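Local coordinates for protein dihydroneopterin aldolase (Burkholderia thailandensis, PDB 3V9O) that belongs to the dihydroneopterin aldolase family and forms a multi-subunit assembly of chains built on an antiparallel beta-sheet backed by two helices, at residues Arg48-Pro58 with Ala110-Pro121. Numbering follows the deposited sequence.
With EDO (1,2-ethanediol), chain B; EDO (1,2-ethanediol), chain E.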
ATOM      1  N   ARG A  48      -2.935  14.078 -19.906  1.00 17.22           N
ATOM      2  CA  ARG A  48      -3.213  14.082 -18.466  0.58 15.70           C
ATOM      3  C   ARG A  48      -2.080  13.403 -17.729  1.00 15.62           C
ATOM      4  O   ARG A  48      -1.653  12.311 -18.110  1.00 17.37           O
ATOM      5  CB  ARG A  48      -4.526  13.323 -18.190  0.58 18.16           C
ATOM      6  CG  ARG A  48      -5.129  13.609 -16.800  0.58 17.79           C
ATOM      7  CD  ARG A  48      -6.632  13.232 -16.813  0.58 17.71           C
ATOM      8  NE  ARG A  48      -6.812  11.773 -16.793  0.58 18.77           N
ATOM      9  CZ  ARG A  48      -6.887  11.031 -15.693  0.58 16.19           C
ATOM     10  NH1 ARG A  48      -7.053   9.713 -15.795  0.58 19.25           N
ATOM     11  NH2 ARG A  48      -6.769  11.597 -14.499  0.58 20.67           N
ATOM     12  N   VAL A  49      -1.582  14.050 -16.679  1.00 13.85           N
ATOM     13  CA  VAL A  49      -0.519  13.496 -15.821  1.00 13.66           C
ATOM     14  C   VAL A  49      -1.057  13.510 -14.418  1.00 13.28           C
ATOM     15  O   VAL A  49      -1.653  14.522 -13.971  1.00 14.00           O
ATOM     16  CB  VAL A  49       0.782  14.333 -15.942  1.00 14.83           C
ATOM     17  CG1 VAL A  49       1.880  13.765 -14.991  1.00 16.97           C
ATOM     18  CG2 VAL A  49       1.290  14.347 -17.387  1.00 16.35           C
ATOM     19  N   VAL A  50      -0.888  12.402 -13.665  1.00 12.40           N
ATOM     20  CA  VAL A  50      -1.401  12.318 -12.276  1.00 12.03           C
ATOM     21  C   VAL A  50      -0.187  12.251 -11.343  1.00 14.44           C
ATOM     22  O   VAL A  50       0.754  11.423 -11.553  1.00 13.06           O
ATOM     23  CB  VAL A  50      -2.303  11.102 -12.117  1.00 12.70           C
ATOM     24  CG1 VAL A  50      -2.734  10.939 -10.659  1.00 15.59           C
ATOM     25  CG2 VAL A  50      -3.554  11.228 -13.045  1.00 14.01           C
ATOM     26  N   ILE A  51      -0.198  13.117 -10.337  1.00 12.74           N
ATOM     27  CA  ILE A  51       0.980  13.344  -9.466  1.00 11.86           C
ATOM     28  C   ILE A  51       0.598  13.046  -8.027  1.00 12.58           C
ATOM     29  O   ILE A  51      -0.474  13.448  -7.565  1.00 13.57           O
ATOM     30  CB  ILE A  51       1.440  14.789  -9.616  1.00 12.75           C
ATOM     31  CG1 ILE A  51       1.863  14.973 -11.070  1.00 16.40           C
ATOM     32  CG2 ILE A  51       2.658  15.054  -8.667  1.00 14.77           C
ATOM     33  CD1 ILE A  51       2.029  16.348 -11.515  1.00 24.05           C
ATOM     34  N   ASN A  52       1.436  12.324  -7.299  1.00 12.48           N
ATOM     35  CA  ASN A  52       1.227  12.076  -5.876  1.00 12.26           C
ATOM     36  C   ASN A  52       2.450  12.526  -5.142  1.00 13.28           C
ATOM     37  O   ASN A  52       3.582  12.347  -5.604  1.00 13.59           O
ATOM     38  CB  ASN A  52       0.995  10.558  -5.616  1.00 11.87           C
ATOM     39  CG  ASN A  52      -0.377  10.158  -6.026  1.00 12.49           C
ATOM     40  OD1 ASN A  52      -1.289  10.260  -5.228  1.00 13.49           O
ATOM     41  ND2 ASN A  52      -0.576   9.778  -7.301  1.00 13.85           N
ATOM     42  N   VAL A  53       2.244  13.153  -3.969  1.00 12.91           N
ATOM     43  CA  VAL A  53       3.378  13.730  -3.200  1.00 13.37           C
ATOM     44  C   VAL A  53       3.183  13.379  -1.726  1.00 13.74           C
ATOM     45  O   VAL A  53       2.070  13.457  -1.173  1.00 13.43           O
ATOM     46  CB  VAL A  53       3.389  15.263  -3.290  1.00 14.02           C
ATOM     47  CG1 VAL A  53       4.582  15.883  -2.494  1.00 15.08           C
ATOM     48  CG2 VAL A  53       3.465  15.712  -4.793  1.00 16.47           C
ATOM     49  N   ASP A  54       4.300  13.001  -1.094  1.00 15.19           N
ATOM     50  CA  ASP A  54       4.362  12.788   0.374  1.00 15.09           C
ATOM     51  C   ASP A  54       5.504  13.683   0.855  1.00 15.12           C
ATOM     52  O   ASP A  54       6.629  13.656   0.350  1.00 15.67           O
ATOM     53  CB  ASP A  54       4.666  11.360   0.778  1.00 15.45           C
ATOM     54  CG  ASP A  54       3.601  10.383   0.416  1.00 22.41           C
ATOM     55  OD1 ASP A  54       2.447  10.537   0.792  1.00 21.59           O
ATOM     56  OD2 ASP A  54       3.955   9.373  -0.213  1.00 34.50           O
ATOM     57  N   LEU A  55       5.215  14.567   1.817  1.00 15.44           N
ATOM     58  CA  LEU A  55       6.229  15.413   2.403  1.00 15.56           C
ATOM     59  C   LEU A  55       6.407  14.999   3.862  1.00 14.07           C
ATOM     60  O   LEU A  55       5.411  14.936   4.615  1.00 16.96           O
ATOM     61  CB  LEU A  55       5.716  16.866   2.244  1.00 20.55           C
ATOM     62  CG  LEU A  55       6.646  18.018   2.244  1.00 24.80           C
ATOM     63  CD1 LEU A  55       7.608  17.831   1.048  1.00 23.18           C
ATOM     64  CD2 LEU A  55       5.790  19.270   2.017  1.00 23.14           C
ATOM     65  N   PHE A  56       7.625  14.715   4.305  1.00 15.26           N
ATOM     66  CA  PHE A  56       7.918  14.325   5.715  1.00 15.34           C
ATOM     67  C   PHE A  56       8.495  15.509   6.424  1.00 15.92           C
ATOM     68  O   PHE A  56       9.564  16.001   6.005  1.00 17.77           O
ATOM     69  CB  PHE A  56       8.795  13.078   5.782  1.00 16.79           C
ATOM     70  CG  PHE A  56       8.106  11.899   5.099  1.00 16.54           C
ATOM     71  CD1 PHE A  56       8.204  11.683   3.714  1.00 18.10           C
ATOM     72  CD2 PHE A  56       7.348  11.056   5.905  1.00 19.49           C
ATOM     73  CE1 PHE A  56       7.484  10.608   3.109  1.00 20.25           C
ATOM     74  CE2 PHE A  56       6.684   9.986   5.321  1.00 22.61           C
ATOM     75  CZ  PHE A  56       6.772   9.769   3.954  1.00 20.78           C
ATOM     76  N   VAL A  57       7.784  15.993   7.438  1.00 16.01           N
ATOM     77  CA  VAL A  57       8.199  17.177   8.190  1.00 16.17           C
ATOM     78  C   VAL A  57       8.313  16.819   9.691  1.00 17.51           C
ATOM     79  O   VAL A  57       7.433  16.088  10.213  1.00 17.79           O
ATOM     80  CB  VAL A  57       7.210  18.360   7.915  1.00 15.00           C
ATOM     81  CG1 VAL A  57       7.167  18.652   6.429  1.00 19.22           C
ATOM     82  CG2 VAL A  57       5.787  18.029   8.370  1.00 17.23           C
ATOM     83  N   PRO A  58       9.321  17.293  10.405  1.00 18.73           N
ATOM     84  CA  PRO A  58       9.483  16.893  11.804  1.00 18.53           C
ATOM     85  C   PRO A  58       8.292  17.311  12.671  1.00 19.10           C
ATOM     86  O   PRO A  58       7.800  18.436  12.535  1.00 19.72           O
ATOM     87  CB  PRO A  58      10.747  17.664  12.255  1.00 21.59           C
ATOM     88  CG  PRO A  58      11.530  17.769  10.948  1.00 22.65           C
ATOM     89  CD  PRO A  58      10.503  18.027   9.890  1.00 21.84           C
ATOM     90  N   ALA A 110      12.126  22.886   6.801  1.00 18.87           N
ATOM     91  CA  ALA A 110      11.362  21.971   7.650  1.00 19.72           C
ATOM     92  C   ALA A 110      10.990  20.698   6.908  1.00 18.69           C
ATOM     93  O   ALA A 110      10.179  19.925   7.485  1.00 21.68           O
ATOM     94  CB  ALA A 110      10.125  22.695   8.194  1.00 20.93           C
ATOM     95  N   VAL A 111      11.489  20.459   5.675  1.00 17.39           N
ATOM     96  CA  VAL A 111      11.223  19.214   4.968  1.00 17.08           C
ATOM     97  C   VAL A 111      12.418  18.272   5.176  1.00 19.98           C
ATOM     98  O   VAL A 111      13.578  18.607   4.819  1.00 22.77           O
ATOM     99  CB  VAL A 111      10.951  19.502   3.499  1.00 17.12           C
ATOM    100  CG1 VAL A 111      10.848  18.206   2.691  1.00 16.48           C
ATOM    101  CG2 VAL A 111       9.613  20.324   3.357  1.00 17.86           C
ATOM    102  N   ARG A 112      12.162  17.090   5.729  1.00 17.20           N
ATOM    103  CA  ARG A 112      13.147  16.035   5.948  1.00 18.70           C
ATOM    104  C   ARG A 112      13.254  15.125   4.738  1.00 19.91           C
ATOM    105  O   ARG A 112      14.317  14.618   4.416  1.00 20.12           O
ATOM    106  CB  ARG A 112      12.704  15.223   7.142  1.00 22.12           C
ATOM    107  CG  ARG A 112      13.390  13.877   7.394  1.00 31.25           C
ATOM    108  CD  ARG A 112      14.737  14.092   8.046  1.00 31.83           C
ATOM    109  NE  ARG A 112      14.739  15.002   9.208  1.00 34.45           N
ATOM    110  CZ  ARG A 112      14.381  14.658  10.455  1.00 37.21           C
ATOM    111  NH1 ARG A 112      13.986  13.412  10.731  1.00 37.97           N
ATOM    112  NH2 ARG A 112      14.441  15.569  11.435  1.00 40.99           N
ATOM    113  N   ALA A 113      12.116  14.850   4.060  1.00 15.95           N
ATOM    114  CA  ALA A 113      12.103  13.903   2.940  1.00 15.40           C
ATOM    115  C   ALA A 113      10.911  14.153   2.048  1.00 14.40           C
ATOM    116  O   ALA A 113       9.914  14.758   2.536  1.00 15.21           O
ATOM    117  CB  ALA A 113      12.050  12.456   3.424  1.00 18.15           C
ATOM    118  N   VAL A 114      10.986  13.686   0.819  1.00 14.49           N
ATOM    119  CA  VAL A 114       9.829  13.778  -0.061  0.62 14.38           C
ATOM    120  C   VAL A 114       9.742  12.544  -0.947  1.00 16.57           C
ATOM    121  O   VAL A 114      10.769  11.965  -1.359  1.00 16.95           O
ATOM    122  CB  VAL A 114       9.860  15.111  -0.825  0.62 13.67           C
ATOM    123  CG1 VAL A 114      11.060  15.181  -1.719  0.62 16.33           C
ATOM    124  CG2 VAL A 114       8.540  15.299  -1.631  0.62 15.37           C
ATOM    125  N   ARG A 115       8.509  12.102  -1.210  1.00 14.34           N
ATOM    126  CA  ARG A 115       8.251  11.042  -2.184  1.00 14.76           C
ATOM    127  C   ARG A 115       7.415  11.751  -3.265  1.00 13.12           C
ATOM    128  O   ARG A 115       6.388  12.394  -2.913  1.00 15.66           O
ATOM    129  CB  ARG A 115       7.480   9.869  -1.595  1.00 15.76           C
ATOM    130  CG  ARG A 115       7.311   8.710  -2.658  1.00 17.60           C
ATOM    131  CD  ARG A 115       6.472   7.548  -2.111  1.00 27.08           C
ATOM    132  NE  ARG A 115       5.060   7.977  -1.947  1.00 31.90           N
ATOM    133  CZ  ARG A 115       4.099   8.004  -2.909  1.00 37.40           C
ATOM    134  NH1 ARG A 115       4.319   7.642  -4.182  1.00 38.03           N
ATOM    135  NH2 ARG A 115       2.872   8.426  -2.581  1.00 37.62           N
ATOM    136  N   VAL A 116       7.761  11.628  -4.534  1.00 13.05           N
ATOM    137  CA  VAL A 116       6.975  12.167  -5.650  1.00 12.42           C
ATOM    138  C   VAL A 116       6.851  11.094  -6.707  1.00 12.77           C
ATOM    139  O   VAL A 116       7.815  10.411  -7.038  1.00 13.17           O
ATOM    140  CB  VAL A 116       7.656  13.339  -6.320  1.00 13.22           C
ATOM    141  CG1 VAL A 116       6.742  13.902  -7.454  1.00 14.61           C
ATOM    142  CG2 VAL A 116       7.986  14.423  -5.297  1.00 16.50           C
ATOM    143  N   SER A 117       5.625  10.882  -7.181  1.00 11.78           N
ATOM    144  CA  SER A 117       5.394  10.058  -8.368  1.00 13.18           C
ATOM    145  C   SER A 117       4.645  10.891  -9.398  1.00 11.16           C
ATOM    146  O   SER A 117       3.752  11.700  -9.077  1.00 12.67           O
ATOM    147  CB  SER A 117       4.663   8.729  -8.080  1.00 13.03           C
ATOM    148  OG  SER A 117       3.338   8.971  -7.630  1.00 14.30           O
ATOM    149  N   THR A 118       4.987  10.648 -10.647  1.00 12.14           N
ATOM    150  CA  THR A 118       4.189  11.101 -11.798  1.00 12.32           C
ATOM    151  C   THR A 118       3.758   9.881 -12.578  1.00 13.18           C
ATOM    152  O   THR A 118       4.444   8.856 -12.556  1.00 13.18           O
ATOM    153  CB  THR A 118       4.988  12.070 -12.740  1.00 13.17           C
ATOM    154  OG1 THR A 118       6.122  11.358 -13.255  1.00 15.50           O
ATOM    155  CG2 THR A 118       5.532  13.304 -11.929  1.00 14.15           C
ATOM    156  N   GLU A 119       2.597   9.968 -13.248  1.00 12.66           N
ATOM    157  CA  GLU A 119       2.195   8.847 -14.114  1.00 12.24           C
ATOM    158  C   GLU A 119       1.325   9.388 -15.199  1.00 12.57           C
ATOM    159  O   GLU A 119       0.652  10.410 -15.094  1.00 12.77           O
ATOM    160  CB  GLU A 119       1.520   7.747 -13.281  1.00 12.04           C
ATOM    161  CG  GLU A 119       0.146   8.176 -12.729  1.00 13.55           C
ATOM    162  CD  GLU A 119      -0.407   7.271 -11.666  1.00 18.12           C
ATOM    163  OE1 GLU A 119       0.375   6.790 -10.835  1.00 19.31           O
ATOM    164  OE2 GLU A 119      -1.654   7.152 -11.575  1.00 19.83           O
ATOM    165  N   LYS A 120       1.316   8.613 -16.304  1.00 12.91           N
ATOM    166  CA  LYS A 120       0.465   8.892 -17.450  1.00 13.88           C
ATOM    167  C   LYS A 120      -0.585   7.821 -17.565  1.00 14.10           C
ATOM    168  O   LYS A 120      -0.302   6.674 -18.007  1.00 15.66           O
ATOM    169  CB  LYS A 120       1.306   8.868 -18.736  1.00 16.10           C
ATOM    170  CG  LYS A 120       2.123  10.081 -18.910  1.00 15.15           C
ATOM    171  CD  LYS A 120       2.971   9.898 -20.240  1.00 22.44           C
ATOM    172  CE  LYS A 120       3.944  10.917 -20.430  1.00 28.28           C
ATOM    173  NZ  LYS A 120       4.483  10.758 -21.884  1.00 24.03           N
ATOM    174  N   PRO A 121      -1.827   8.145 -17.206  1.00 12.97           N
ATOM    175  CA  PRO A 121      -2.908   7.141 -17.352  1.00 13.75           C
ATOM    176  C   PRO A 121      -3.143   6.718 -18.778  1.00 15.73           C
ATOM    177  O   PRO A 121      -3.685   5.601 -18.955  1.00 16.43           O
ATOM    178  CB  PRO A 121      -4.157   7.828 -16.789  1.00 16.28           C
ATOM    179  CG  PRO A 121      -3.784   9.354 -16.820  1.00 18.29           C
ATOM    180  CD  PRO A 121      -2.317   9.387 -16.566  1.00 14.57           C
TER
HETATM  181  C1  EDO B 140      14.652  19.439   9.604  1.00 39.27           C
HETATM  182  O1  EDO B 140      15.086  18.529  10.632  1.00 41.53           O
HETATM  183  C2  EDO B 140      14.465  18.659   8.309  1.00 32.81           C
HETATM  184  O2  EDO B 140      15.535  17.720   8.037  1.00 38.07           O
HETATM  185  C1  EDO E 143      -5.771   8.558 -11.101  1.00 43.60           C
HETATM  186  O1  EDO E 143      -6.153   8.486 -12.488  1.00 45.39           O
HETATM  187  C2  EDO E 143      -6.583   9.640 -10.374  1.00 47.10           C
HETATM  188  O2  EDO E 143      -6.949  10.757 -11.210  1.00 48.14           O
HETATM  189  O   HOH W   1       1.319   9.477  -9.534  1.00 14.20           O
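Val50 and Glu119, Asn52 and Ser117, Asp54 and Arg115, and Phe56 and Ala113 face each other as hydrogen-bonded pairs where strand 48-58 runs antiparallel to strand 113-120, the two central strands of the four-stranded sheet of a dihydroneopterin aldolase-type subunit; Ala110-Arg112 lead into the second. The pairing illustrates how one ladder can serve two unlike faces. Toward the helices lies an apolar layer: Leu55 CD1 touches Val111 CG1 at 3.7 Å, the two side chains crossing at about a right angle, and also meets Val114 CG2, while Leu105 of helix 94-106 and Met78 of helix 76-87 pack over Leu55 and Val53.

The other face is mixed, polar in its middle, with an apolar patch where Phe56 meets Ala113 and Phe135. Asp54 and Arg115 lie alongside each other, and a single carboxylate oxygen receives both contacts: Arg115 NE forms a salt bridge with Asp54 OD2, modelled at 2.5 Å, shorter than usual and so doubtful in its exact length, while NH2 adds a weak bond to the same oxygen. The bend in the arginine chain at chi3 (69°) turns the edge of its guanidinium onto that oxygen, with the carboxylate plane rotated 53° away. Arg24 takes Asp54 OD1 and Glu133 takes Arg115 NH1, extending the charges into both outer strands. Farther along, a water accepts from Asn52 ND2 at 2.9 Å, donates to Val50 O and lies 2.8 Å from Ser117 OG; Asn52 OD1 takes Asn29 N of strand 22-34, and Glu119 reaches Arg28 and Tyr26 of the second subunit.

Near Pro58 the regular register ends in a classic beta bulge, Arg112 and Ala113 both facing Phe56. Phe56 O takes a bond from Arg112 N at 2.8 Å and a weak one from Ala113 N. The same two strands thus seal a helix-backed core and carry a charge network, which would be expected to favour the ionised form of Asp54.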